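Local coordinates for putative general stress protein 26 (Jannaschia sp., PDB 2QEA), which is a putative general stress protein related to pyridoxamine 5'-phosphate oxidases and probably binds a flavin as members of that superfamily do, at residues E95-F99 with V100-W104. Numbering follows the deposited sequence.
Sequences EFWSF and VADAW
Phe99 and Val100, neighbours in sequence, meet side chain to side chain: Phe99 holds CG between its backbone N and carbonyl carbon, which sets one ring face against Val100 CG2, a CH-pi contact 3.8 Å from the centroid and displaced toward the rim. CE1 and CZ are the ring atoms nearest that methyl, each 3.7 Å from CG2. The methyl of Ala101 sits squarely over one face of the Trp97 indole: CB lies 3.4 Å from the centroid of the six-membered ring and 5° off its normal, again CH-pi. The contact belongs to the junction between helices 90-95 and 99-104 in a protein of the pyridoxamine 5'-phosphate oxidase-like family; at the start of the second helix, Asp102 N bonds weakly to Ser98 O (3.3 Å). With CG anti to the backbone N (chi1 -168°), Trp97 reaches forward along the chain to Asp102, where NE1 gives OD1 a weak but nearly straight hydrogen bond (3.4 Å, 165° at the hydrogen), OD1 lying in the indole plane and the carboxylate turned nearly at right angles to it. A leucine here has no N-H for OD1 and no flat face for the Ala101 methyl, and would probably leave the carboxylate freer to turn. Phe99 and Val100 also pack on Ile140 and Phe136 of the second subunit, respectively.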
loop_
_atom_site.group_PDB
_atom_site.type_symbol
_atom_site.label_atom_id
_atom_site.label_comp_id
_atom_site.label_asym_id
_atom_site.label_seq_id
_atom_site.Cartn_x
_atom_site.Cartn_y
_atom_site.Cartn_z
ATOM N N GLU A 95 -16.180 -16.078 -11.430
ATOM C CA GLU A 95 -15.725 -16.449 -10.075
ATOM C C GLU A 95 -15.472 -15.226 -9.183
ATOM O O GLU A 95 -15.879 -15.220 -8.018
ATOM C CB GLU A 95 -14.441 -17.297 -10.140
ATOM C CG GLU A 95 -13.958 -17.889 -8.789
ATOM C CD GLU A 95 -12.560 -18.498 -8.860
ATOM O OE1 GLU A 95 -12.129 -18.926 -9.953
ATOM O OE2 GLU A 95 -11.890 -18.549 -7.807
ATOM N N PHE A 96 -14.799 -14.214 -9.737
ATOM C CA PHE A 96 -14.439 -12.985 -9.001
ATOM C C PHE A 96 -15.429 -11.807 -9.108
ATOM O O PHE A 96 -15.140 -10.718 -8.598
ATOM C CB PHE A 96 -13.019 -12.557 -9.399
ATOM C CG PHE A 96 -11.984 -13.624 -9.145
ATOM C CD1 PHE A 96 -11.775 -14.112 -7.847
ATOM C CD2 PHE A 96 -11.219 -14.152 -10.191
ATOM C CE1 PHE A 96 -10.828 -15.114 -7.594
ATOM C CE2 PHE A 96 -10.265 -15.158 -9.953
ATOM C CZ PHE A 96 -10.064 -15.637 -8.650
ATOM N N TRP A 97 -16.594 -12.030 -9.727
ATOM C CA TRP A 97 -17.630 -10.998 -9.854
ATOM C C TRP A 97 -18.372 -10.877 -8.515
ATOM O O TRP A 97 -18.649 -11.894 -7.868
ATOM C CB TRP A 97 -18.608 -11.342 -10.981
ATOM C CG TRP A 97 -19.507 -10.222 -11.352
ATOM C CD1 TRP A 97 -20.795 -10.047 -10.956
ATOM C CD2 TRP A 97 -19.181 -9.103 -12.185
ATOM N NE1 TRP A 97 -21.304 -8.896 -11.500
ATOM C CE2 TRP A 97 -20.337 -8.292 -12.260
ATOM C CE3 TRP A 97 -18.028 -8.709 -12.888
ATOM C CZ2 TRP A 97 -20.377 -7.095 -13.002
ATOM C CZ3 TRP A 97 -18.064 -7.514 -13.636
ATOM C CH2 TRP A 97 -19.236 -6.722 -13.679
ATOM N N SER A 98 -18.696 -9.641 -8.124
ATOM C CA SER A 98 -19.367 -9.344 -6.845
ATOM C C SER A 98 -20.485 -8.302 -6.971
ATOM O O SER A 98 -20.700 -7.732 -8.047
ATOM C CB SER A 98 -18.321 -8.853 -5.833
ATOM O OG SER A 98 -17.707 -7.649 -6.267
ATOM N N PHE A 99 -21.202 -8.094 -5.860
ATOM C CA PHE A 99 -22.269 -7.076 -5.745
ATOM C C PHE A 99 -21.746 -5.641 -5.986
ATOM O O PHE A 99 -22.500 -4.781 -6.445
ATOM C CB PHE A 99 -23.000 -7.168 -4.379
ATOM C CG PHE A 99 -22.185 -6.673 -3.196
ATOM C CD1 PHE A 99 -22.355 -5.368 -2.709
ATOM C CD2 PHE A 99 -21.246 -7.503 -2.570
ATOM C CE1 PHE A 99 -21.596 -4.896 -1.617
ATOM C CE2 PHE A 99 -20.481 -7.041 -1.480
ATOM C CZ PHE A 99 -20.659 -5.734 -1.001
ATOM N N VAL A 100 -20.474 -5.399 -5.642
ATOM C CA VAL A 100 -19.805 -4.108 -5.883
ATOM C C VAL A 100 -19.647 -3.886 -7.395
ATOM O O VAL A 100 -19.939 -2.793 -7.883
ATOM C CB VAL A 100 -18.420 -4.013 -5.162
ATOM C CG1 VAL A 100 -17.708 -2.703 -5.493
ATOM C CG2 VAL A 100 -18.590 -4.138 -3.654
ATOM N N ALA A 101 -19.202 -4.924 -8.116
ATOM C CA ALA A 101 -19.058 -4.880 -9.589
ATOM C C ALA A 101 -20.379 -4.573 -10.323
ATOM O O ALA A 101 -20.355 -3.938 -11.375
ATOM C CB ALA A 101 -18.443 -6.181 -10.118
ATOM N N ASP A 102 -21.509 -5.035 -9.774
ATOM C CA ASP A 102 -22.853 -4.719 -10.314
ATOM C C ASP A 102 -23.198 -3.225 -10.223
ATOM O O ASP A 102 -23.922 -2.712 -11.079
ATOM C CB ASP A 102 -23.958 -5.532 -9.610
ATOM C CG ASP A 102 -24.007 -6.975 -10.066
ATOM O OD1 ASP A 102 -24.248 -7.207 -11.269
ATOM O OD2 ASP A 102 -23.850 -7.880 -9.222
ATOM N N ALA A 103 -22.702 -2.552 -9.182
ATOM C CA ALA A 103 -22.917 -1.111 -8.983
ATOM C C ALA A 103 -22.182 -0.276 -10.038
ATOM O O ALA A 103 -22.773 0.633 -10.631
ATOM C CB ALA A 103 -22.486 -0.691 -7.575
ATOM N N TRP A 104 -20.903 -0.592 -10.263
ATOM C CA TRP A 104 -20.073 0.104 -11.266
ATOM C C TRP A 104 -20.485 -0.167 -12.722
ATOM O O TRP A 104 -20.459 0.755 -13.543
ATOM C CB TRP A 104 -18.579 -0.222 -11.078
ATOM C CG TRP A 104 -17.963 0.477 -9.909
ATOM C CD1 TRP A 104 -17.940 0.055 -8.610
ATOM C CD2 TRP A 104 -17.278 1.733 -9.936
ATOM N NE1 TRP A 104 -17.282 0.973 -7.822
ATOM C CE2 TRP A 104 -16.863 2.014 -8.609
ATOM C CE3 TRP A 104 -16.972 2.654 -10.956
ATOM C CZ2 TRP A 104 -16.152 3.185 -8.271
ATOM C CZ3 TRP A 104 -16.263 3.824 -10.622
ATOM C CH2 TRP A 104 -15.863 4.075 -9.287
#